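PDB 4XBZ: EvdO1 from Micromonospora carbonacea, which probably acts as a metal-dependent oxygenase of the phytanoyl-CoA dioxygenase family, catalysing an oxidative cyclization in the biosynthesis of an orthosomycin antibiotic. Local coordinates for residues 42-47 against 128-133; 82-87 against 92-97; 110-113 against 117-120; 139-144 against 283-288; 290-295 against 299-304. All blocks are in the same frame, centred on the assembly; numbering follows the deposited sequence.

Contact 1 of 5, residues 42-47 against 128-133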
# COMPACT_ATOMS: atom_id res chain seq x y z
N THR A 42 -18.60 -7.37 -3.09
CA THR A 42 -17.49 -7.87 -3.89
C THR A 42 -16.25 -8.22 -3.06
O THR A 42 -15.46 -9.09 -3.43
CB THR A 42 -17.07 -6.85 -4.97
OG1 THR A 42 -16.62 -5.65 -4.34
CG2 THR A 42 -18.25 -6.50 -5.88
N GLY A 43 -16.09 -7.53 -1.93
CA GLY A 43 -14.83 -7.56 -1.20
C GLY A 43 -13.97 -6.45 -1.78
O GLY A 43 -14.40 -5.75 -2.70
N LEU A 44 -12.77 -6.27 -1.26
CA LEU A 44 -11.89 -5.24 -1.79
C LEU A 44 -11.05 -5.81 -2.93
O LEU A 44 -10.22 -6.71 -2.73
CB LEU A 44 -11.01 -4.66 -0.70
CG LEU A 44 -10.04 -3.56 -1.14
CD1 LEU A 44 -10.75 -2.22 -1.30
CD2 LEU A 44 -8.88 -3.47 -0.15
N LEU A 45 -11.28 -5.29 -4.14
CA LEU A 45 -10.68 -5.82 -5.36
C LEU A 45 -9.37 -5.12 -5.74
O LEU A 45 -9.14 -3.99 -5.34
CB LEU A 45 -11.67 -5.72 -6.53
CG LEU A 45 -13.02 -6.40 -6.35
CD1 LEU A 45 -13.81 -6.32 -7.65
CD2 LEU A 45 -12.87 -7.84 -5.89
N PRO A 46 -8.52 -5.80 -6.52
CA PRO A 46 -7.32 -5.20 -7.09
C PRO A 46 -7.56 -3.84 -7.75
O PRO A 46 -6.75 -2.94 -7.53
CB PRO A 46 -6.88 -6.23 -8.13
CG PRO A 46 -7.26 -7.51 -7.51
CD PRO A 46 -8.58 -7.25 -6.79
N GLU A 47 -8.63 -3.69 -8.53
CA GLU A 47 -8.92 -2.39 -9.16
C GLU A 47 -9.17 -1.29 -8.11
O GLU A 47 -8.78 -0.14 -8.30
CB GLU A 47 -10.11 -2.50 -10.12
CG GLU A 47 -11.44 -2.92 -9.49
CD GLU A 47 -12.53 -3.19 -10.54
OE1 GLU A 47 -13.43 -2.33 -10.75
OE2 GLU A 47 -12.49 -4.28 -11.17
N LEU A 128 -10.60 -2.63 9.09
CA LEU A 128 -9.20 -2.98 9.35
C LEU A 128 -8.56 -3.89 8.27
O LEU A 128 -7.38 -3.75 7.95
CB LEU A 128 -9.08 -3.64 10.71
CG LEU A 128 -9.47 -2.76 11.89
CD1 LEU A 128 -9.50 -3.59 13.16
CD2 LEU A 128 -8.47 -1.61 12.03
N ARG A 129 -9.34 -4.80 7.68
CA ARG A 129 -8.81 -5.63 6.60
C ARG A 129 -8.55 -4.81 5.35
O ARG A 129 -7.62 -5.12 4.59
CB ARG A 129 -9.75 -6.80 6.28
CG ARG A 129 -9.53 -7.98 7.23
CD ARG A 129 -10.05 -9.30 6.67
NE ARG A 129 -11.46 -9.52 6.94
CZ ARG A 129 -11.96 -9.85 8.13
NH1 ARG A 129 -11.17 -9.99 9.19
NH2 ARG A 129 -13.27 -10.04 8.27
N ILE A 130 -9.35 -3.76 5.13
CA ILE A 130 -9.10 -2.85 4.03
C ILE A 130 -7.84 -2.05 4.31
O ILE A 130 -6.95 -1.96 3.45
CB ILE A 130 -10.25 -1.86 3.79
CG1 ILE A 130 -11.48 -2.59 3.25
CG2 ILE A 130 -9.80 -0.77 2.83
CD1 ILE A 130 -12.75 -1.75 3.33
N MET A 131 -7.77 -1.45 5.51
CA MET A 131 -6.60 -0.72 5.96
C MET A 131 -5.33 -1.55 5.86
O MET A 131 -4.29 -1.06 5.42
CB MET A 131 -6.77 -0.21 7.40
CG MET A 131 -7.70 1.00 7.54
SD MET A 131 -7.15 2.45 6.60
CE MET A 131 -8.04 2.23 5.07
N GLU A 132 -5.42 -2.81 6.26
CA GLU A 132 -4.25 -3.68 6.18
C GLU A 132 -3.76 -3.86 4.75
O GLU A 132 -2.56 -3.96 4.53
CB GLU A 132 -4.53 -5.05 6.78
CG GLU A 132 -3.25 -5.71 7.24
CD GLU A 132 -3.20 -7.19 6.95
OE1 GLU A 132 -3.90 -7.63 6.01
OE2 GLU A 132 -2.46 -7.91 7.67
N GLN A 133 -4.68 -3.92 3.78
CA GLN A 133 -4.27 -4.02 2.38
C GLN A 133 -3.67 -2.70 1.89
O GLN A 133 -2.76 -2.70 1.05
CB GLN A 133 -5.44 -4.43 1.48
CG GLN A 133 -5.68 -5.94 1.42
CD GLN A 133 -4.41 -6.74 1.06
OE1 GLN A 133 -3.94 -6.70 -0.09
NE2 GLN A 133 -3.88 -7.49 2.03
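Leu44 reaches across to helix 125-134 with a single methyl group, CD2, which settles between two residues one turn apart, Ile130 and Gln133. The closer approach is to the aliphatic root of the glutamine: Leu44 CD2 lies 3.9 Å from Gln133 CB. The same methyl meets the branch methyl of the isoleucine, Leu44 CD2 to Ile130 CG2 being 4.1 Å. Leucine CG stands anti to the backbone N (chi1 -180°), which carries the isobutyl end out from the loop toward the helix. The contact is small and made by van der Waals touch, side chains meeting at a slant. Gln133 uses two parts for two jobs: its CB supports Leu44, while the chain bends at chi2 (-53°) and NE2 makes a weak hydrogen bond to Pro46 O of the second subunit. Ile130 also packs on Leu237 of strand 235-239, and Leu44 on Val49 of helix 46-55, which follows it, so the leucine bridges two helices. Next in the chain, Leu45 is the N-cap of helix 46-55, and its backbone N bonds to His48 ND1 in the first turn. The arrangement is a hydrophobic loop-to-helix contact on the periphery of a double-stranded beta-helix fold, beside the subunit interface.

Contact 2 of 5, residues 82-87 against 92-97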
# COMPACT_ATOMS: atom_id res chain seq x y z
N ARG A 82 -22.92 16.58 24.85
CA ARG A 82 -21.96 16.81 25.93
C ARG A 82 -21.15 18.08 25.71
O ARG A 82 -20.95 18.87 26.64
CB ARG A 82 -21.03 15.61 26.06
CG ARG A 82 -19.72 15.89 26.80
CD ARG A 82 -18.86 14.63 26.84
NE ARG A 82 -17.66 14.82 27.66
CZ ARG A 82 -16.79 13.85 27.90
NH1 ARG A 82 -16.97 12.63 27.40
NH2 ARG A 82 -15.72 14.11 28.66
N ALA A 83 -20.69 18.29 24.48
CA ALA A 83 -19.85 19.44 24.18
C ALA A 83 -20.58 20.74 24.44
O ALA A 83 -20.01 21.68 24.98
CB ALA A 83 -19.35 19.38 22.74
N TRP A 84 -21.86 20.78 24.06
CA TRP A 84 -22.70 21.94 24.29
C TRP A 84 -22.98 22.18 25.77
O TRP A 84 -22.93 23.32 26.24
CB TRP A 84 -24.03 21.79 23.56
CG TRP A 84 -23.98 22.04 22.09
CD1 TRP A 84 -24.17 21.12 21.10
CD2 TRP A 84 -23.74 23.29 21.44
NE1 TRP A 84 -24.07 21.72 19.87
CE2 TRP A 84 -23.80 23.05 20.05
CE3 TRP A 84 -23.48 24.58 21.89
CZ2 TRP A 84 -23.62 24.07 19.10
CZ3 TRP A 84 -23.29 25.58 20.95
CH2 TRP A 84 -23.36 25.32 19.58
N SER A 85 -23.29 21.11 26.49
CA SER A 85 -23.60 21.21 27.92
C SER A 85 -22.46 21.83 28.72
O SER A 85 -22.71 22.57 29.66
CB SER A 85 -23.93 19.83 28.51
OG SER A 85 -25.05 19.24 27.89
N THR A 86 -21.22 21.51 28.34
CA THR A 86 -20.08 21.84 29.18
C THR A 86 -19.34 23.10 28.74
O THR A 86 -18.76 23.80 29.57
CB THR A 86 -19.05 20.70 29.21
OG1 THR A 86 -18.37 20.64 27.96
CG2 THR A 86 -19.74 19.37 29.48
N ARG A 87 -19.37 23.37 27.44
CA ARG A 87 -18.53 24.41 26.87
C ARG A 87 -17.11 24.24 27.36
O ARG A 87 -16.44 25.21 27.74
CB ARG A 87 -19.09 25.78 27.21
CG ARG A 87 -20.51 25.88 26.78
CD ARG A 87 -21.09 27.25 26.92
NE ARG A 87 -22.48 27.14 26.47
CZ ARG A 87 -22.87 27.32 25.22
NH1 ARG A 87 -22.00 27.68 24.28
NH2 ARG A 87 -24.15 27.16 24.91
N THR A 92 -11.84 19.51 22.43
CA THR A 92 -12.93 20.03 21.61
C THR A 92 -12.53 21.30 20.89
O THR A 92 -12.11 22.27 21.52
CB THR A 92 -14.20 20.28 22.46
OG1 THR A 92 -14.54 19.09 23.18
CG2 THR A 92 -15.37 20.64 21.57
N VAL A 93 -12.65 21.29 19.57
CA VAL A 93 -12.39 22.47 18.75
C VAL A 93 -13.66 23.32 18.66
O VAL A 93 -14.71 22.81 18.30
CB VAL A 93 -11.93 22.10 17.31
CG1 VAL A 93 -11.69 23.35 16.48
CG2 VAL A 93 -10.67 21.23 17.34
N TRP A 94 -13.53 24.60 18.98
CA TRP A 94 -14.66 25.53 19.01
C TRP A 94 -14.47 26.66 18.01
O TRP A 94 -13.36 27.14 17.83
CB TRP A 94 -14.84 26.12 20.42
CG TRP A 94 -15.50 25.20 21.41
CD1 TRP A 94 -14.92 24.16 22.07
CD2 TRP A 94 -16.87 25.24 21.85
NE1 TRP A 94 -15.84 23.55 22.88
CE2 TRP A 94 -17.04 24.19 22.77
CE3 TRP A 94 -17.96 26.07 21.56
CZ2 TRP A 94 -18.25 23.95 23.40
CZ3 TRP A 94 -19.15 25.83 22.18
CH2 TRP A 94 -19.30 24.77 23.09
N THR A 95 -15.55 27.10 17.38
CA THR A 95 -15.49 28.18 16.39
C THR A 95 -14.94 29.46 17.00
O THR A 95 -14.13 30.16 16.40
CB THR A 95 -16.88 28.47 15.77
OG1 THR A 95 -17.86 28.56 16.81
CG2 THR A 95 -17.27 27.36 14.83
N LEU A 96 -15.41 29.77 18.21
CA LEU A 96 -14.89 30.86 19.01
C LEU A 96 -14.75 30.33 20.43
O LEU A 96 -15.19 29.23 20.71
CB LEU A 96 -15.82 32.06 19.00
CG LEU A 96 -16.29 32.57 17.64
CD1 LEU A 96 -17.49 33.50 17.80
CD2 LEU A 96 -15.13 33.26 16.96
N GLU A 97 -14.16 31.12 21.32
CA GLU A 97 -14.14 30.77 22.74
C GLU A 97 -15.60 30.55 23.18
O GLU A 97 -16.47 31.35 22.84
CB GLU A 97 -13.47 31.87 23.57
CG GLU A 97 -12.52 31.34 24.64
CD GLU A 97 -11.10 31.12 24.12
OE1 GLU A 97 -10.70 31.80 23.16
OE2 GLU A 97 -10.39 30.26 24.68
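Trp94 turns its CG beside its own backbone N (chi1 -78°), swinging the indole from the strand toward the end of helix 66-86, where Arg87 sends an extended side chain from CG to NE past the ring. Trp94 gives the largest share of the buried surface, its six-membered ring meeting two residues of the last turn and Arg87 just after it. At its edge, in the ring plane, sits a backbone oxygen: Trp94 CZ2 is 3.3 Å from Ala83 O, an atom that already accepts the N-H of Arg87. The arginine backbone lies close as well, Arg87 CA being 3.5 Å from Trp94 CZ2, and its guanidinium hangs at a slant to the ring, with Arg87 NH1 4.0 Å from Trp94 CZ3. Farther up the helix the indole points its edge at the face of Trp84, a T-shaped pair with six-ring centroids 5.8 Å apart and planes at 83°. Ala83 CB touches Thr92 CG2 at 4.3 Å. The indole N-H is spent outside these segments: NE1 bonds to Ser88 O in the intervening turn, which fixes how the ring lies. An alanine in place of Trp94 is likely to leave the face of Trp84 without its aromatic mate, Ser88 O without that N-H, and a gap beside the helix end. The last turn, 82-86, runs at 67° to strand 92-94, an edge of the large sheet, and Pro105 of neighbouring strand 105-109 touches both tryptophans.

Contact 3 of 5, residues 110-113 against 117-120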
# COMPACT_ATOMS: atom_id res chain seq x y z
N TYR A 110 -10.59 12.06 20.43
CA TYR A 110 -10.49 10.85 21.25
C TYR A 110 -11.89 10.33 21.55
O TYR A 110 -12.22 9.99 22.69
CB TYR A 110 -9.70 11.12 22.54
CG TYR A 110 -8.42 11.87 22.27
CD1 TYR A 110 -7.40 11.29 21.51
CD2 TYR A 110 -8.24 13.17 22.73
CE1 TYR A 110 -6.23 11.98 21.23
CE2 TYR A 110 -7.07 13.88 22.46
CZ TYR A 110 -6.07 13.27 21.70
OH TYR A 110 -4.90 13.95 21.41
N VAL A 111 -12.70 10.25 20.50
CA VAL A 111 -14.07 9.78 20.60
C VAL A 111 -14.09 8.28 20.81
O VAL A 111 -15.10 7.72 21.25
CB VAL A 111 -14.89 10.12 19.35
CG1 VAL A 111 -14.95 11.64 19.15
CG2 VAL A 111 -14.28 9.46 18.14
N VAL A 112 -12.98 7.61 20.50
CA VAL A 112 -12.87 6.18 20.74
C VAL A 112 -12.77 5.90 22.25
O VAL A 112 -13.30 4.91 22.75
CB VAL A 112 -11.65 5.59 19.99
CG1 VAL A 112 -11.02 4.43 20.76
CG2 VAL A 112 -12.04 5.17 18.57
N ASP A 113 -12.11 6.79 22.97
CA ASP A 113 -12.05 6.69 24.43
C ASP A 113 -13.39 7.09 25.06
O ASP A 113 -13.77 6.59 26.12
CB ASP A 113 -10.91 7.56 24.96
CG ASP A 113 -10.66 7.38 26.44
OD1 ASP A 113 -10.65 6.23 26.92
OD2 ASP A 113 -10.46 8.41 27.14
N PRO A 117 -19.48 2.52 21.73
CA PRO A 117 -19.79 2.05 20.38
C PRO A 117 -18.75 2.47 19.34
O PRO A 117 -18.59 1.80 18.32
CB PRO A 117 -21.14 2.71 20.08
CG PRO A 117 -21.75 2.92 21.42
CD PRO A 117 -20.60 3.30 22.31
N ILE A 118 -18.05 3.58 19.60
CA ILE A 118 -17.06 4.07 18.66
C ILE A 118 -15.70 3.31 18.79
O ILE A 118 -15.04 3.04 17.78
CB ILE A 118 -16.87 5.59 18.84
CG1 ILE A 118 -18.20 6.31 18.51
CG2 ILE A 118 -15.76 6.11 17.96
CD1 ILE A 118 -18.11 7.83 18.55
N ALA A 119 -15.33 2.93 20.01
CA ALA A 119 -14.18 2.06 20.21
C ALA A 119 -14.34 0.73 19.47
O ALA A 119 -13.43 0.27 18.79
CB ALA A 119 -13.96 1.81 21.70
N MET A 120 -15.52 0.13 19.57
CA MET A 120 -15.81 -1.10 18.85
C MET A 120 -15.80 -0.87 17.33
O MET A 120 -15.39 -1.74 16.55
CB MET A 120 -17.16 -1.67 19.30
CG MET A 120 -17.18 -2.09 20.79
SD MET A 120 -18.46 -3.29 21.26
CE MET A 120 -19.96 -2.37 20.90
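Ile118 lies against both valines of helix 111-114: both its arms rest on Val111, and the branch methyl also touches Val112. That methyl, Ile118 CG2, comes 3.7 Å from Val111 CG2, the side chains slanting across each other, while the longer arm, extended (chi2 -176°), lays Ile118 CD1 4.0 Å from Val111 CB. Between the arms the isoleucine also rests on the valine's backbone: Ile118 CB is 3.7 Å from Val111 O. Val111 turns CG2 to this side, between its backbone N and carbonyl carbon (chi1 -61° for CG1). Val112 crosses the isoleucine obliquely and spreads its methyls over two residues. One touches the isoleucine branch, Val112 CG2 to Ile118 CG2 at 3.9 Å; the other faces the next residue, Val112 CG1 to Ala119 CB at 4.0 Å. The small alanine lets the backbones draw near, and its methyl sits 3.3 Å from the carbonyl oxygen Val112 O. All four residues are buried, and the contact is apolar. Two short consecutive helices, 111-114 and 116-121, are thus folded against each other. Asp144 OD1 of strand 139-147 accepts a hydrogen bond from the backbone N-H of Val112, Val111 packs on Met146 of that strand, and Ile118 on Ile257 of strand 256-263. On another flank, Ala119 abuts Cys288 and Met291 of helix 275-293, which places the pair between sheet and helix.

Contact 4 of 5, residues 139-144 against 283-288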
# COMPACT_ATOMS: atom_id res chain seq x y z
N LEU A 139 -0.03 -1.59 10.37
CA LEU A 139 -0.87 -0.42 10.58
C LEU A 139 -1.08 -0.12 12.07
O LEU A 139 -1.24 -1.02 12.90
CB LEU A 139 -2.24 -0.61 9.91
CG LEU A 139 -3.21 -1.56 10.59
CD1 LEU A 139 -4.47 -0.79 11.04
CD2 LEU A 139 -3.58 -2.69 9.65
N ILE A 140 -1.06 1.15 12.42
CA ILE A 140 -1.53 1.55 13.73
C ILE A 140 -2.53 2.70 13.58
O ILE A 140 -2.45 3.48 12.64
CB ILE A 140 -0.38 1.97 14.66
CG1 ILE A 140 0.42 3.13 14.06
CG2 ILE A 140 0.53 0.79 14.96
CD1 ILE A 140 1.02 4.06 15.13
N PRO A 141 -3.51 2.77 14.50
CA PRO A 141 -4.44 3.91 14.54
C PRO A 141 -3.82 5.15 15.19
O PRO A 141 -3.17 5.02 16.23
CB PRO A 141 -5.60 3.37 15.38
CG PRO A 141 -4.91 2.37 16.33
CD PRO A 141 -3.84 1.73 15.49
N THR A 142 -3.99 6.32 14.60
CA THR A 142 -3.38 7.51 15.17
C THR A 142 -4.45 8.48 15.67
O THR A 142 -5.02 8.28 16.74
CB THR A 142 -2.42 8.21 14.16
OG1 THR A 142 -3.13 8.49 12.95
CG2 THR A 142 -1.19 7.31 13.83
N TRP A 143 -4.71 9.53 14.91
CA TRP A 143 -5.80 10.43 15.21
C TRP A 143 -7.13 9.69 15.15
O TRP A 143 -7.34 8.84 14.28
CB TRP A 143 -5.80 11.63 14.24
CG TRP A 143 -4.80 12.70 14.62
CD1 TRP A 143 -5.05 13.86 15.34
CD2 TRP A 143 -3.39 12.72 14.35
NE1 TRP A 143 -3.89 14.58 15.51
CE2 TRP A 143 -2.86 13.91 14.91
CE3 TRP A 143 -2.52 11.85 13.67
CZ2 TRP A 143 -1.51 14.24 14.81
CZ3 TRP A 143 -1.17 12.19 13.57
CH2 TRP A 143 -0.68 13.37 14.14
N ASP A 144 -8.00 9.98 16.11
CA ASP A 144 -9.38 9.53 16.06
C ASP A 144 -10.28 10.66 16.58
O ASP A 144 -10.02 11.26 17.63
CB ASP A 144 -9.58 8.21 16.85
CG ASP A 144 -9.71 8.42 18.38
OD1 ASP A 144 -10.83 8.75 18.84
OD2 ASP A 144 -8.71 8.22 19.12
N GLN A 283 -1.90 -1.41 21.47
CA GLN A 283 -2.70 -1.88 22.59
C GLN A 283 -4.15 -1.38 22.46
O GLN A 283 -5.09 -2.13 22.74
CB GLN A 283 -2.12 -1.42 23.93
CG GLN A 283 -0.81 -2.09 24.39
CD GLN A 283 -0.60 -1.91 25.89
OE1 GLN A 283 -1.41 -2.38 26.69
NE2 GLN A 283 0.45 -1.19 26.27
N VAL A 284 -4.30 -0.12 22.06
CA VAL A 284 -5.62 0.42 21.74
C VAL A 284 -6.32 -0.44 20.66
O VAL A 284 -7.46 -0.87 20.83
CB VAL A 284 -5.53 1.89 21.24
CG1 VAL A 284 -6.90 2.38 20.76
CG2 VAL A 284 -4.97 2.78 22.32
N LEU A 285 -5.60 -0.73 19.57
CA LEU A 285 -6.16 -1.52 18.47
C LEU A 285 -6.62 -2.90 18.94
O LEU A 285 -7.73 -3.36 18.62
CB LEU A 285 -5.15 -1.68 17.33
CG LEU A 285 -5.69 -2.33 16.06
CD1 LEU A 285 -6.80 -1.49 15.50
CD2 LEU A 285 -4.61 -2.55 15.00
N ARG A 286 -5.75 -3.56 19.70
CA ARG A 286 -6.05 -4.91 20.17
C ARG A 286 -7.18 -4.88 21.19
O ARG A 286 -8.01 -5.79 21.25
CB ARG A 286 -4.80 -5.57 20.76
CG ARG A 286 -3.65 -5.69 19.77
CD ARG A 286 -2.42 -6.30 20.39
NE ARG A 286 -2.45 -7.75 20.29
CZ ARG A 286 -2.51 -8.57 21.32
NH1 ARG A 286 -2.53 -8.07 22.56
NH2 ARG A 286 -2.54 -9.88 21.13
N SER A 287 -7.23 -3.81 21.98
CA SER A 287 -8.30 -3.66 22.94
C SER A 287 -9.63 -3.48 22.23
O SER A 287 -10.63 -4.08 22.63
CB SER A 287 -8.03 -2.49 23.88
OG SER A 287 -9.10 -2.36 24.79
N CYS A 288 -9.65 -2.68 21.17
CA CYS A 288 -10.91 -2.42 20.46
C CYS A 288 -11.38 -3.67 19.71
O CYS A 288 -12.58 -3.94 19.65
CB CYS A 288 -10.77 -1.25 19.48
SG CYS A 288 -10.44 0.36 20.24
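Pro141 and Leu285 carry the apolar part of this contact, the pyrrolidine ring resting slantwise on the base of the leucine side chain. Ring carbons CD and CG share the work: Pro141 CD is 4.1 Å from Leu285 CB, and Pro141 CG is 4.2 Å from the same atom. The leucine sets CG anti to its backbone N (chi1 -173°), so the chain leaves the helix toward the strand and its far end reaches Leu139, two residues before the proline. There methyl meets methyl at looser range, Leu139 CD1 to Leu285 CD2 at 4.3 Å. One helix residue therefore covers two strand positions that lie on the same side of the sheet. Backbone polar groups close by are engaged within their own elements or nearby. The helix is held by its regular bonds, such as Cys288 N to Val284 O at 2.9 Å. On the strand, Pro141 has no N-H to give, but its O receives a weak bond from Lys281 NZ, and Leu139 O has a weak one with Tyr306 OH. Backbone bonds tie Ile140 to Arg262, and both Thr142 and Trp143 to Glu260, a pattern consistent with a beta bulge. Strand 139-147 runs between strands 256-263 and 105-109 in the large sheet, and helix 275-293 packs against it. Tyr306 of a loop, and Leu128 of helix 125-134, border Leu285, while on the strand Trp143 stacks on His328.

Contact 5 of 5, residues 290-295 against 299-304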
# COMPACT_ATOMS: atom_id res chain seq x y z
N GLN A 290 -10.88 -6.71 20.57
CA GLN A 290 -11.36 -7.68 21.54
C GLN A 290 -12.77 -7.38 22.06
O GLN A 290 -13.62 -8.27 22.09
CB GLN A 290 -10.39 -7.79 22.71
CG GLN A 290 -10.42 -9.14 23.41
CD GLN A 290 -9.32 -9.29 24.44
OE1 GLN A 290 -9.32 -8.60 25.47
NE2 GLN A 290 -8.36 -10.17 24.17
N MET A 291 -13.04 -6.14 22.46
CA MET A 291 -14.38 -5.86 22.95
C MET A 291 -15.41 -5.94 21.81
O MET A 291 -16.59 -6.20 22.07
CB MET A 291 -14.46 -4.50 23.65
CG MET A 291 -13.64 -3.38 23.05
SD MET A 291 -13.64 -1.93 24.14
CE MET A 291 -15.32 -1.37 23.90
N ARG A 292 -14.99 -5.76 20.56
CA ARG A 292 -15.94 -5.92 19.47
C ARG A 292 -16.26 -7.41 19.31
O ARG A 292 -17.38 -7.79 18.93
CB ARG A 292 -15.42 -5.32 18.17
CG ARG A 292 -16.39 -5.49 17.01
CD ARG A 292 -15.92 -4.91 15.70
NE ARG A 292 -17.00 -4.96 14.72
CZ ARG A 292 -17.75 -3.91 14.39
NH1 ARG A 292 -17.52 -2.72 14.93
NH2 ARG A 292 -18.73 -4.05 13.50
N ALA A 293 -15.29 -8.26 19.64
CA ALA A 293 -15.44 -9.71 19.57
C ALA A 293 -16.38 -10.25 20.65
O ALA A 293 -17.27 -11.05 20.36
CB ALA A 293 -14.07 -10.37 19.69
N ASN A 294 -16.19 -9.79 21.89
CA ASN A 294 -17.03 -10.17 23.02
C ASN A 294 -18.36 -9.41 23.08
O ASN A 294 -19.05 -9.41 24.10
CB ASN A 294 -16.27 -9.94 24.33
CG ASN A 294 -14.94 -10.66 24.36
OD1 ASN A 294 -14.78 -11.74 23.77
ND2 ASN A 294 -13.96 -10.08 25.05
N GLU A 295 -18.72 -8.75 21.98
CA GLU A 295 -20.01 -8.09 21.87
C GLU A 295 -20.98 -8.98 21.11
O GLU A 295 -20.76 -9.27 19.93
CB GLU A 295 -19.87 -6.74 21.17
CG GLU A 295 -21.18 -5.98 21.04
CD GLU A 295 -21.67 -5.43 22.37
OE1 GLU A 295 -20.88 -5.39 23.34
OE2 GLU A 295 -22.85 -5.02 22.43
N GLY A 299 -20.93 -11.35 17.06
CA GLY A 299 -20.45 -12.73 17.10
C GLY A 299 -20.24 -13.42 15.75
O GLY A 299 -19.30 -14.20 15.59
N ASP A 300 -21.10 -13.13 14.78
CA ASP A 300 -20.98 -13.73 13.45
C ASP A 300 -19.79 -13.19 12.66
O ASP A 300 -19.47 -13.69 11.58
CB ASP A 300 -22.27 -13.52 12.64
CG ASP A 300 -23.25 -14.68 12.79
OD1 ASP A 300 -22.86 -15.84 12.53
OD2 ASP A 300 -24.42 -14.42 13.15
N GLU A 301 -19.15 -12.15 13.19
CA GLU A 301 -18.03 -11.51 12.51
C GLU A 301 -16.75 -12.32 12.60
O GLU A 301 -16.44 -12.88 13.65
CB GLU A 301 -17.77 -10.12 13.11
CG GLU A 301 -18.42 -9.00 12.35
CD GLU A 301 -18.17 -7.65 12.98
OE1 GLU A 301 -18.79 -6.67 12.53
OE2 GLU A 301 -17.34 -7.57 13.92
N GLU A 302 -16.02 -12.36 11.49
CA GLU A 302 -14.65 -12.86 11.49
C GLU A 302 -13.69 -11.72 11.87
O GLU A 302 -13.33 -10.89 11.03
CB GLU A 302 -14.28 -13.44 10.12
CG GLU A 302 -12.93 -14.13 10.08
CD GLU A 302 -12.68 -15.00 11.31
OE1 GLU A 302 -13.40 -16.02 11.49
OE2 GLU A 302 -11.76 -14.68 12.09
N PRO A 303 -13.27 -11.69 13.14
CA PRO A 303 -12.52 -10.57 13.72
C PRO A 303 -11.14 -10.37 13.11
O PRO A 303 -10.46 -11.36 12.78
CB PRO A 303 -12.40 -10.95 15.20
CG PRO A 303 -12.53 -12.43 15.22
CD PRO A 303 -13.43 -12.81 14.08
N PHE A 304 -10.74 -9.11 12.97
CA PHE A 304 -9.44 -8.79 12.39
C PHE A 304 -8.27 -9.43 13.16
O PHE A 304 -8.18 -9.32 14.39
CB PHE A 304 -9.24 -7.28 12.30
CG PHE A 304 -7.93 -6.87 11.68
CD1 PHE A 304 -7.62 -7.23 10.37
CD2 PHE A 304 -7.00 -6.13 12.39
CE1 PHE A 304 -6.42 -6.86 9.80
CE2 PHE A 304 -5.80 -5.76 11.82
CZ PHE A 304 -5.51 -6.12 10.52
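Arg292 and Glu301 form a side-on, two-pronged salt bridge. Arg292 NE donates to Glu301 OE2 (2.8 Å, 163°) and Arg292 NH2 to Glu301 OE1 (2.8 Å, 165°), each oxygen using its syn lone pair. Guanidinium and carboxylate are nearly coplanar, 8° apart, with both oxygens in the guanidinium plane and both bonds close to straight, and neither group can easily turn. The arginine is extended from CG to NE with CG anti to the backbone N, which carries the charged end off the helix to the loop beyond. Outside this pair, NH2 is also salt-bridged to Glu68 OE1, NH1 bonds to Met120 O, and the guanidinium makes a cation-pi contact with Phe298. A methionine in its place would probably leave Glu301 and Glu68 without their positive mate, the loop carboxylate set free to turn. Farther out, Pro125 of helix 125-134 touches both partners, and Glu295 O comes within 3.5 Å of Gly299 N where the chain doubles back. This is a bidentate arginine-carboxylate bridge that pins the loop leaving helix 275-293 back onto the helix's C-terminal turn.

Overall arrangement
Contacts 3, 4 and 5 cluster round helix 275-293: contacts 4 and 5 both use it, and contact 3 lies about 10 Å from contact 4 and 15 Å from contact 5, centre to centre. Contact 1 joins this group through helix 125-134, where Leu128 packs on Phe304 of contact 5 and Arg129 NH2 bonds to Glu302 O at 2.9 Å. Contact 2 stands apart, its centre about 37 Å from that of contact 1, across the centre of the chain; it reaches the same large sheet as contact 4 at the edge strand. The nickel is bound by His160, Asp162 and His244, none of which belongs to the five contacts.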